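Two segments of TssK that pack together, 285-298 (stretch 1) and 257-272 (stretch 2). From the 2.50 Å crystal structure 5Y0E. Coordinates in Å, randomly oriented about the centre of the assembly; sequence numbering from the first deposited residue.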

ATOM      1  N   ARG A 285     -22.396   7.094  -2.454  1.00 64.03           N
ATOM      2  CA  ARG A 285     -21.714   6.526  -1.305  1.00 60.46           C
ATOM      3  C   ARG A 285     -20.434   5.839  -1.758  1.00 53.69           C
ATOM      4  O   ARG A 285     -20.445   5.044  -2.700  1.00 51.76           O
ATOM      5  CB  ARG A 285     -22.627   5.531  -0.584  1.00 66.99           C
ATOM      6  CG  ARG A 285     -23.953   6.097  -0.081  1.00 73.00           C
ATOM      7  CD  ARG A 285     -24.943   4.975   0.319  1.00 86.39           C
ATOM      8  NE  ARG A 285     -25.489   4.235  -0.827  1.00 91.17           N
ATOM      9  CZ  ARG A 285     -26.016   3.012  -0.760  1.00 89.46           C
ATOM     10  NH1 ARG A 285     -26.069   2.372   0.397  1.00 88.98           N
ATOM     11  NH2 ARG A 285     -26.487   2.424  -1.853  1.00 92.91           N
ATOM     12  N   LEU A 286     -19.333   6.144  -1.090  1.00 49.38           N
ATOM     13  CA  LEU A 286     -18.100   5.418  -1.333  1.00 43.53           C
ATOM     14  C   LEU A 286     -18.209   3.990  -0.826  1.00 42.83           C
ATOM     15  O   LEU A 286     -18.877   3.728   0.166  1.00 46.78           O
ATOM     16  CB  LEU A 286     -16.942   6.105  -0.643  1.00 41.46           C
ATOM     17  CG  LEU A 286     -16.644   7.366  -1.421  1.00 41.47           C
ATOM     18  CD1 LEU A 286     -15.503   8.152  -0.821  1.00 39.38           C
ATOM     19  CD2 LEU A 286     -16.322   6.904  -2.814  1.00 39.39           C
ATOM     20  N   PRO A 287     -17.576   3.049  -1.499  1.00 37.80           N
ATOM     21  CA  PRO A 287     -17.506   1.687  -0.974  1.00 41.43           C
ATOM     22  C   PRO A 287     -16.740   1.651   0.346  1.00 40.92           C
ATOM     23  O   PRO A 287     -15.709   2.290   0.491  1.00 43.02           O
ATOM     24  CB  PRO A 287     -16.769   0.929  -2.082  1.00 36.18           C
ATOM     25  CG  PRO A 287     -16.915   1.761  -3.254  1.00 35.74           C
ATOM     26  CD  PRO A 287     -16.940   3.158  -2.807  1.00 36.85           C
ATOM     27  N   VAL A 288     -17.259   0.908   1.314  1.00 40.33           N
ATOM     28  CA  VAL A 288     -16.707   0.865   2.660  1.00 42.60           C
ATOM     29  C   VAL A 288     -16.189  -0.536   2.942  1.00 40.48           C
ATOM     30  O   VAL A 288     -16.918  -1.515   2.776  1.00 41.06           O
ATOM     31  CB  VAL A 288     -17.740   1.281   3.719  1.00 40.31           C
ATOM     32  CG1 VAL A 288     -17.150   1.066   5.097  1.00 40.98           C
ATOM     33  CG2 VAL A 288     -18.146   2.744   3.541  1.00 35.48           C
ATOM     34  N   TYR A 289     -14.932  -0.634   3.367  1.00 39.55           N
ATOM     35  CA  TYR A 289     -14.370  -1.935   3.709  1.00 37.67           C
ATOM     36  C   TYR A 289     -15.245  -2.651   4.722  1.00 38.99           C
ATOM     37  O   TYR A 289     -15.621  -2.088   5.746  1.00 39.87           O
ATOM     38  CB  TYR A 289     -12.962  -1.788   4.277  1.00 37.48           C
ATOM     39  CG  TYR A 289     -12.346  -3.115   4.572  1.00 36.81           C
ATOM     40  CD1 TYR A 289     -11.884  -3.918   3.543  1.00 37.66           C
ATOM     41  CD2 TYR A 289     -12.238  -3.583   5.870  1.00 37.30           C
ATOM     42  CE1 TYR A 289     -11.338  -5.130   3.796  1.00 37.15           C
ATOM     43  CE2 TYR A 289     -11.698  -4.794   6.118  1.00 37.54           C
ATOM     44  CZ  TYR A 289     -11.240  -5.561   5.081  1.00 36.30           C
ATOM     45  OH  TYR A 289     -10.698  -6.780   5.321  1.00 37.25           O
ATOM     46  N   ASP A 290     -15.563  -3.895   4.428  1.00 38.55           N
ATOM     47  CA  ASP A 290     -16.336  -4.737   5.327  1.00 39.83           C
ATOM     48  C   ASP A 290     -15.611  -6.066   5.376  1.00 41.05           C
ATOM     49  O   ASP A 290     -15.632  -6.826   4.402  1.00 46.10           O
ATOM     50  CB  ASP A 290     -17.784  -4.901   4.855  1.00 39.72           C
ATOM     51  CG  ASP A 290     -18.656  -5.633   5.853  1.00 41.37           C
ATOM     52  OD1 ASP A 290     -18.149  -6.342   6.718  1.00 45.19           O
ATOM     53  OD2 ASP A 290     -19.879  -5.523   5.765  1.00 45.59           O
ATOM     54  N   HIS A 291     -14.969  -6.343   6.508  1.00 40.77           N
ATOM     55  CA  HIS A 291     -14.174  -7.556   6.599  1.00 41.26           C
ATOM     56  C   HIS A 291     -15.029  -8.801   6.409  1.00 42.80           C
ATOM     57  O   HIS A 291     -14.555  -9.800   5.874  1.00 42.27           O
ATOM     58  CB  HIS A 291     -13.435  -7.596   7.938  1.00 38.42           C
ATOM     59  CG  HIS A 291     -12.331  -8.605   7.988  1.00 41.38           C
ATOM     60  ND1 HIS A 291     -11.245  -8.560   7.148  1.00 41.03           N
ATOM     61  CD2 HIS A 291     -12.159  -9.698   8.765  1.00 43.09           C
ATOM     62  CE1 HIS A 291     -10.451  -9.578   7.406  1.00 42.03           C
ATOM     63  NE2 HIS A 291     -10.982 -10.283   8.383  1.00 42.77           N
ATOM     64  N   ASP A 292     -16.292  -8.757   6.812  1.00 42.82           N
ATOM     65  CA  ASP A 292     -17.151  -9.925   6.735  1.00 41.75           C
ATOM     66  C   ASP A 292     -18.067  -9.909   5.518  1.00 43.55           C
ATOM     67  O   ASP A 292     -19.032 -10.664   5.479  1.00 49.92           O
ATOM     68  CB  ASP A 292     -17.962 -10.073   8.020  1.00 40.92           C
ATOM     69  CG  ASP A 292     -17.084 -10.367   9.229  1.00 44.82           C
ATOM     70  OD1 ASP A 292     -16.552 -11.485   9.317  1.00 45.54           O
ATOM     71  OD2 ASP A 292     -16.919  -9.484  10.092  1.00 44.06           O
ATOM     72  N   ASN A 293     -17.777  -9.081   4.519  1.00 44.45           N
ATOM     73  CA  ASN A 293     -18.463  -9.170   3.242  1.00 42.16           C
ATOM     74  C   ASN A 293     -17.568  -8.652   2.126  1.00 41.05           C
ATOM     75  O   ASN A 293     -17.859  -7.631   1.500  1.00 39.14           O
ATOM     76  CB  ASN A 293     -19.776  -8.397   3.282  1.00 44.73           C
ATOM     77  CG  ASN A 293     -20.698  -8.745   2.122  1.00 47.80           C
ATOM     78  OD1 ASN A 293     -20.283  -9.281   1.094  1.00 46.42           O
ATOM     79  ND2 ASN A 293     -21.958  -8.445   2.298  1.00 49.46           N
ATOM     80  N   LEU A 294     -16.488  -9.373   1.862  1.00 41.25           N
ATOM     81  CA  LEU A 294     -15.472  -8.860   0.967  1.00 39.66           C
ATOM     82  C   LEU A 294     -15.926  -8.868  -0.474  1.00 40.27           C
ATOM     83  O   LEU A 294     -15.553  -7.970  -1.229  1.00 41.28           O
ATOM     84  CB  LEU A 294     -14.178  -9.652   1.134  1.00 40.92           C
ATOM     85  CG  LEU A 294     -13.462  -9.409   2.475  1.00 42.80           C
ATOM     86  CD1 LEU A 294     -12.300 -10.352   2.671  1.00 41.81           C
ATOM     87  CD2 LEU A 294     -12.993  -7.990   2.616  1.00 36.80           C
ATOM     88  N   ALA A 295     -16.740  -9.851  -0.864  1.00 42.55           N
ATOM     89  CA  ALA A 295     -17.280  -9.880  -2.221  1.00 41.34           C
ATOM     90  C   ALA A 295     -18.084  -8.625  -2.536  1.00 38.83           C
ATOM     91  O   ALA A 295     -17.952  -8.046  -3.617  1.00 38.14           O
ATOM     92  CB  ALA A 295     -18.136 -11.119  -2.417  1.00 40.56           C
ATOM     93  N   LEU A 296     -18.910  -8.183  -1.603  1.00 37.54           N
ATOM     94  CA  LEU A 296     -19.675  -6.970  -1.826  1.00 38.99           C
ATOM     95  C   LEU A 296     -18.769  -5.765  -2.005  1.00 40.38           C
ATOM     96  O   LEU A 296     -18.820  -5.089  -3.035  1.00 44.83           O
ATOM     97  CB  LEU A 296     -20.631  -6.729  -0.671  1.00 38.77           C
ATOM     98  CG  LEU A 296     -21.376  -5.420  -0.869  1.00 40.70           C
ATOM     99  CD1 LEU A 296     -22.430  -5.583  -1.933  1.00 38.97           C
ATOM    100  CD2 LEU A 296     -21.979  -4.923   0.412  1.00 41.20           C
ATOM    101  N   CYS A 297     -17.936  -5.472  -1.001  1.00 41.26           N
ATOM    102  CA  CYS A 297     -17.188  -4.223  -1.015  1.00 40.59           C
ATOM    103  C   CYS A 297     -16.089  -4.250  -2.062  1.00 38.47           C
ATOM    104  O   CYS A 297     -15.866  -3.251  -2.741  1.00 39.29           O
ATOM    105  CB  CYS A 297     -16.629  -3.889   0.376  1.00 39.15           C
ATOM    106  SG  CYS A 297     -15.388  -4.958   1.120  1.00 41.15           S
ATOM    107  N   PHE A 298     -15.422  -5.381  -2.249  1.00 35.35           N
ATOM    108  CA  PHE A 298     -14.491  -5.448  -3.366  1.00 36.44           C
ATOM    109  C   PHE A 298     -15.227  -5.417  -4.690  1.00 38.75           C
ATOM    110  O   PHE A 298     -14.722  -4.867  -5.675  1.00 39.56           O
ATOM    111  CB  PHE A 298     -13.615  -6.697  -3.286  1.00 36.65           C
ATOM    112  CG  PHE A 298     -12.335  -6.483  -2.544  1.00 37.17           C
ATOM    113  CD1 PHE A 298     -11.204  -6.043  -3.202  1.00 35.23           C
ATOM    114  CD2 PHE A 298     -12.273  -6.702  -1.188  1.00 35.74           C
ATOM    115  CE1 PHE A 298     -10.034  -5.821  -2.515  1.00 35.22           C
ATOM    116  CE2 PHE A 298     -11.115  -6.487  -0.496  1.00 36.35           C
ATOM    117  CZ  PHE A 298      -9.987  -6.045  -1.150  1.00 36.40           C
TER
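Stretch 2 257-272: LHPERLFADWLQFATE

Stretch 2 is helical from Pro-259 to Glu-272, and the helix continues beyond it. His-258 caps its start: ND1 accepts from Glu-260 N at 2.9 Å. The helix lies along an extended segment of stretch 1 and then beside the helix that begins at Leu-294 and continues beyond the stretch. The two helices run in nearly the same direction, with 19° between them and 11.9 Å between their axes at closest approach. The extended segment runs the other way: Pro-287 lies nearest Leu-267, and Tyr-289 lies nearest Phe-263, one turn earlier in the helix.

Phe-263 covers the most surface. Its chi1 is t (-174°), and its CA-to-CB bond points toward stretch 1. Tyr-289 turns its ring edge to the face of Phe-263, with CD1 of Tyr-289 3.6 Å from CG of Phe-263. SG of Cys-297 approaches the same ring obliquely, 3.7 Å from CE2 of Phe-263. At the ring edge, O of Pro-287 is 3.9 Å from CZ of Phe-263.

Phe-298 fits as a knob among Pro-259, Leu-262, Phe-263 and Trp-266. It receives the edge of Phe-263 on its face, with CE2 of Phe-298 3.8 Å from CD2 of Phe-263. CE1 of Phe-298 reaches CD2 of Leu-262 at 4.0 Å and CE3 of Trp-266 at 3.9 Å.

Tyr-289 also meets the start of the helix of stretch 2. CB of Glu-260 lies over its ring face, 3.6 Å from CZ of Tyr-289. The hydroxyl is hydrogen-bonded within stretch 1, OH of Tyr-289 to ND1 of His-291 at 2.6 Å.

Further along the helix, CD1 of Leu-267 packs 4.2 Å from CD of Pro-287. CG2 of Thr-271 lies 4.0 Å from CD2 of Leu-286. No hydrogen bond crosses between the stretches; side-chain packing, much of it aromatic, makes the contact.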

ATOM      1  N   LEU A 257      -0.723 -10.942   2.605  1.00 38.09           N
ATOM      2  CA  LEU A 257      -1.271  -9.598   2.454  1.00 33.97           C
ATOM      3  C   LEU A 257      -2.699  -9.572   2.972  1.00 34.91           C
ATOM      4  O   LEU A 257      -3.555 -10.280   2.443  1.00 46.11           O
ATOM      5  CB  LEU A 257      -1.207  -9.166   0.999  1.00 30.31           C
ATOM      6  CG  LEU A 257      -1.942  -7.895   0.619  1.00 37.82           C
ATOM      7  CD1 LEU A 257      -1.176  -6.701   1.134  1.00 39.40           C
ATOM      8  CD2 LEU A 257      -2.090  -7.808  -0.865  1.00 35.89           C
ATOM      9  N   HIS A 258      -2.942  -8.771   3.998  1.00 32.13           N
ATOM     10  CA  HIS A 258      -4.276  -8.639   4.555  1.00 32.87           C
ATOM     11  C   HIS A 258      -5.184  -7.842   3.610  1.00 36.43           C
ATOM     12  O   HIS A 258      -4.765  -6.825   3.050  1.00 35.98           O
ATOM     13  CB  HIS A 258      -4.201  -7.961   5.924  1.00 32.40           C
ATOM     14  CG  HIS A 258      -5.492  -7.934   6.687  1.00 31.80           C
ATOM     15  ND1 HIS A 258      -6.643  -7.360   6.200  1.00 34.65           N
ATOM     16  CD2 HIS A 258      -5.794  -8.365   7.932  1.00 35.76           C
ATOM     17  CE1 HIS A 258      -7.599  -7.449   7.101  1.00 36.50           C
ATOM     18  NE2 HIS A 258      -7.112  -8.063   8.158  1.00 34.84           N
ATOM     19  N   PRO A 259      -6.431  -8.286   3.427  1.00 36.20           N
ATOM     20  CA  PRO A 259      -7.364  -7.611   2.506  1.00 35.16           C
ATOM     21  C   PRO A 259      -7.616  -6.151   2.795  1.00 34.33           C
ATOM     22  O   PRO A 259      -7.826  -5.378   1.865  1.00 32.83           O
ATOM     23  CB  PRO A 259      -8.657  -8.413   2.692  1.00 36.36           C
ATOM     24  CG  PRO A 259      -8.206  -9.738   3.124  1.00 36.16           C
ATOM     25  CD  PRO A 259      -6.947  -9.581   3.884  1.00 36.42           C
ATOM     26  N   GLU A 260      -7.626  -5.750   4.052  1.00 32.37           N
ATOM     27  CA  GLU A 260      -7.908  -4.367   4.347  1.00 33.47           C
ATOM     28  C   GLU A 260      -6.835  -3.473   3.784  1.00 34.82           C
ATOM     29  O   GLU A 260      -7.116  -2.364   3.335  1.00 38.23           O
ATOM     30  CB  GLU A 260      -8.056  -4.180   5.839  1.00 31.19           C
ATOM     31  CG  GLU A 260      -8.278  -2.754   6.233  1.00 40.28           C
ATOM     32  CD  GLU A 260      -6.973  -1.992   6.511  1.00 38.41           C
ATOM     33  OE1 GLU A 260      -5.972  -2.600   6.950  1.00 39.76           O
ATOM     34  OE2 GLU A 260      -6.954  -0.783   6.286  1.00 38.85           O
ATOM     35  N   ARG A 261      -5.609  -3.948   3.760  1.00 33.44           N
ATOM     36  CA  ARG A 261      -4.555  -3.138   3.210  1.00 33.24           C
ATOM     37  C   ARG A 261      -4.729  -2.991   1.709  1.00 34.65           C
ATOM     38  O   ARG A 261      -4.591  -1.897   1.158  1.00 35.61           O
ATOM     39  CB  ARG A 261      -3.218  -3.767   3.588  1.00 34.88           C
ATOM     40  CG  ARG A 261      -2.020  -3.017   3.152  1.00 41.02           C
ATOM     41  CD  ARG A 261      -0.784  -3.822   3.415  1.00 44.48           C
ATOM     42  NE  ARG A 261       0.396  -3.123   2.948  1.00 44.62           N
ATOM     43  CZ  ARG A 261       1.544  -3.710   2.685  1.00 44.40           C
ATOM     44  NH1 ARG A 261       1.664  -5.001   2.858  1.00 45.49           N
ATOM     45  NH2 ARG A 261       2.557  -3.003   2.242  1.00 46.07           N
ATOM     46  N   LEU A 262      -5.082  -4.072   1.041  1.00 33.88           N
ATOM     47  CA  LEU A 262      -5.295  -4.000  -0.391  1.00 32.72           C
ATOM     48  C   LEU A 262      -6.476  -3.106  -0.737  1.00 38.31           C
ATOM     49  O   LEU A 262      -6.444  -2.381  -1.734  1.00 36.55           O
ATOM     50  CB  LEU A 262      -5.510  -5.395  -0.925  1.00 32.96           C
ATOM     51  CG  LEU A 262      -5.688  -5.494  -2.420  1.00 32.88           C
ATOM     52  CD1 LEU A 262      -4.407  -5.232  -3.163  1.00 28.63           C
ATOM     53  CD2 LEU A 262      -6.183  -6.862  -2.686  1.00 30.64           C
ATOM     54  N   PHE A 263      -7.524  -3.153   0.074  1.00 32.01           N
ATOM     55  CA  PHE A 263      -8.711  -2.379  -0.206  1.00 33.65           C
ATOM     56  C   PHE A 263      -8.411  -0.896  -0.126  1.00 36.72           C
ATOM     57  O   PHE A 263      -8.792  -0.124  -1.010  1.00 38.55           O
ATOM     58  CB  PHE A 263      -9.803  -2.777   0.774  1.00 32.71           C
ATOM     59  CG  PHE A 263     -11.114  -2.149   0.507  1.00 33.72           C
ATOM     60  CD1 PHE A 263     -11.395  -0.877   0.967  1.00 35.29           C
ATOM     61  CD2 PHE A 263     -12.096  -2.841  -0.183  1.00 36.42           C
ATOM     62  CE1 PHE A 263     -12.621  -0.290   0.721  1.00 37.21           C
ATOM     63  CE2 PHE A 263     -13.326  -2.266  -0.421  1.00 35.59           C
ATOM     64  CZ  PHE A 263     -13.585  -0.994   0.027  1.00 36.47           C
ATOM     65  N   ALA A 264      -7.727  -0.484   0.939  1.00 36.94           N
ATOM     66  CA  ALA A 264      -7.413   0.923   1.118  1.00 33.98           C
ATOM     67  C   ALA A 264      -6.629   1.477  -0.061  1.00 34.53           C
ATOM     68  O   ALA A 264      -6.828   2.622  -0.461  1.00 38.12           O
ATOM     69  CB  ALA A 264      -6.639   1.107   2.410  1.00 35.70           C
ATOM     70  N   ASP A 265      -5.742   0.687  -0.637  1.00 33.61           N
ATOM     71  CA  ASP A 265      -5.041   1.174  -1.808  1.00 34.99           C
ATOM     72  C   ASP A 265      -5.985   1.313  -2.998  1.00 36.12           C
ATOM     73  O   ASP A 265      -5.930   2.297  -3.727  1.00 36.81           O
ATOM     74  CB  ASP A 265      -3.871   0.251  -2.148  1.00 33.34           C
ATOM     75  CG  ASP A 265      -2.667   0.452  -1.252  1.00 45.93           C
ATOM     76  OD1 ASP A 265      -2.629   1.382  -0.430  1.00 40.93           O
ATOM     77  OD2 ASP A 265      -1.722  -0.331  -1.380  1.00 42.39           O
ATOM     78  N   TRP A 266      -6.852   0.332  -3.210  1.00 33.36           N
ATOM     79  CA  TRP A 266      -7.688   0.332  -4.394  1.00 31.06           C
ATOM     80  C   TRP A 266      -8.785   1.390  -4.305  1.00 33.30           C
ATOM     81  O   TRP A 266      -9.152   1.988  -5.313  1.00 33.59           O
ATOM     82  CB  TRP A 266      -8.257  -1.071  -4.593  1.00 32.18           C
ATOM     83  CG  TRP A 266      -7.233  -2.028  -5.074  1.00 31.43           C
ATOM     84  CD1 TRP A 266      -5.920  -1.798  -5.190  1.00 29.76           C
ATOM     85  CD2 TRP A 266      -7.444  -3.359  -5.539  1.00 29.45           C
ATOM     86  NE1 TRP A 266      -5.292  -2.888  -5.693  1.00 35.01           N
ATOM     87  CE2 TRP A 266      -6.209  -3.863  -5.915  1.00 29.21           C
ATOM     88  CE3 TRP A 266      -8.561  -4.159  -5.694  1.00 32.63           C
ATOM     89  CZ2 TRP A 266      -6.051  -5.134  -6.432  1.00 33.57           C
ATOM     90  CZ3 TRP A 266      -8.393  -5.434  -6.187  1.00 32.55           C
ATOM     91  CH2 TRP A 266      -7.155  -5.905  -6.553  1.00 30.03           C
ATOM     92  N   LEU A 267      -9.276   1.664  -3.106  1.00 32.66           N
ATOM     93  CA  LEU A 267     -10.254   2.719  -2.941  1.00 35.35           C
ATOM     94  C   LEU A 267      -9.690   4.065  -3.350  1.00 33.95           C
ATOM     95  O   LEU A 267     -10.350   4.841  -4.045  1.00 51.13           O
ATOM     96  CB  LEU A 267     -10.715   2.755  -1.500  1.00 32.28           C
ATOM     97  CG  LEU A 267     -11.649   3.874  -1.097  1.00 35.04           C
ATOM     98  CD1 LEU A 267     -12.939   3.803  -1.898  1.00 31.90           C
ATOM     99  CD2 LEU A 267     -11.931   3.747   0.367  1.00 32.48           C
ATOM    100  N   GLN A 268      -8.461   4.356  -2.934  1.00 34.29           N
ATOM    101  CA  GLN A 268      -7.830   5.602  -3.324  1.00 33.14           C
ATOM    102  C   GLN A 268      -7.611   5.646  -4.821  1.00 32.55           C
ATOM    103  O   GLN A 268      -7.862   6.666  -5.459  1.00 37.87           O
ATOM    104  CB  GLN A 268      -6.511   5.774  -2.584  1.00 35.80           C
ATOM    105  CG  GLN A 268      -6.637   6.076  -1.112  1.00 39.68           C
ATOM    106  CD  GLN A 268      -5.307   5.926  -0.377  1.00 38.78           C
ATOM    107  OE1 GLN A 268      -4.414   6.741  -0.512  1.00 41.22           O
ATOM    108  NE2 GLN A 268      -5.180   4.872   0.382  1.00 39.50           N
ATOM    109  N   PHE A 269      -7.125   4.556  -5.390  1.00 40.85           N
ATOM    110  CA  PHE A 269      -7.053   4.444  -6.829  1.00 28.07           C
ATOM    111  C   PHE A 269      -8.389   4.837  -7.463  1.00 31.03           C
ATOM    112  O   PHE A 269      -8.438   5.668  -8.362  1.00 35.60           O
ATOM    113  CB  PHE A 269      -6.646   3.017  -7.172  1.00 30.23           C
ATOM    114  CG  PHE A 269      -6.264   2.804  -8.602  1.00 35.19           C
ATOM    115  CD1 PHE A 269      -6.107   3.853  -9.460  1.00 27.44           C
ATOM    116  CD2 PHE A 269      -6.076   1.529  -9.081  1.00 29.51           C
ATOM    117  CE1 PHE A 269      -5.765   3.644 -10.741  1.00 26.54           C
ATOM    118  CE2 PHE A 269      -5.741   1.317 -10.363  1.00 28.60           C
ATOM    119  CZ  PHE A 269      -5.590   2.378 -11.202  1.00 29.79           C
ATOM    120  N   ALA A 270      -9.488   4.291  -6.960  1.00 32.49           N
ATOM    121  CA  ALA A 270     -10.779   4.573  -7.564  1.00 32.82           C
ATOM    122  C   ALA A 270     -11.147   6.039  -7.415  1.00 34.74           C
ATOM    123  O   ALA A 270     -11.511   6.700  -8.391  1.00 33.18           O
ATOM    124  CB  ALA A 270     -11.853   3.683  -6.954  1.00 32.41           C
ATOM    125  N   THR A 271     -11.041   6.577  -6.210  1.00 43.36           N
ATOM    126  CA  THR A 271     -11.498   7.942  -6.040  1.00 29.55           C
ATOM    127  C   THR A 271     -10.636   8.937  -6.798  1.00 32.03           C
ATOM    128  O   THR A 271     -11.139   9.978  -7.212  1.00 34.27           O
ATOM    129  CB  THR A 271     -11.579   8.304  -4.566  1.00 33.92           C
ATOM    130  OG1 THR A 271     -10.276   8.363  -3.992  1.00 32.30           O
ATOM    131  CG2 THR A 271     -12.441   7.309  -3.846  1.00 28.13           C
ATOM    132  N   GLU A 272      -9.357   8.650  -7.016  1.00 32.41           N
ATOM    133  CA  GLU A 272      -8.587   9.534  -7.884  1.00 34.61           C
ATOM    134  C   GLU A 272      -8.953   9.323  -9.354  1.00 32.32           C
ATOM    135  O   GLU A 272      -8.879  10.250 -10.151  1.00 31.99           O
ATOM    136  CB  GLU A 272      -7.084   9.338  -7.664  1.00 37.03           C
ATOM    137  CG  GLU A 272      -6.195  10.388  -8.318  1.00 35.69           C
ATOM    138  CD  GLU A 272      -4.697  10.226  -8.010  1.00 42.63           C
ATOM    139  OE1 GLU A 272      -3.882  10.651  -8.835  1.00 44.47           O
ATOM    140  OE2 GLU A 272      -4.321   9.696  -6.945  1.00 41.72           O
TER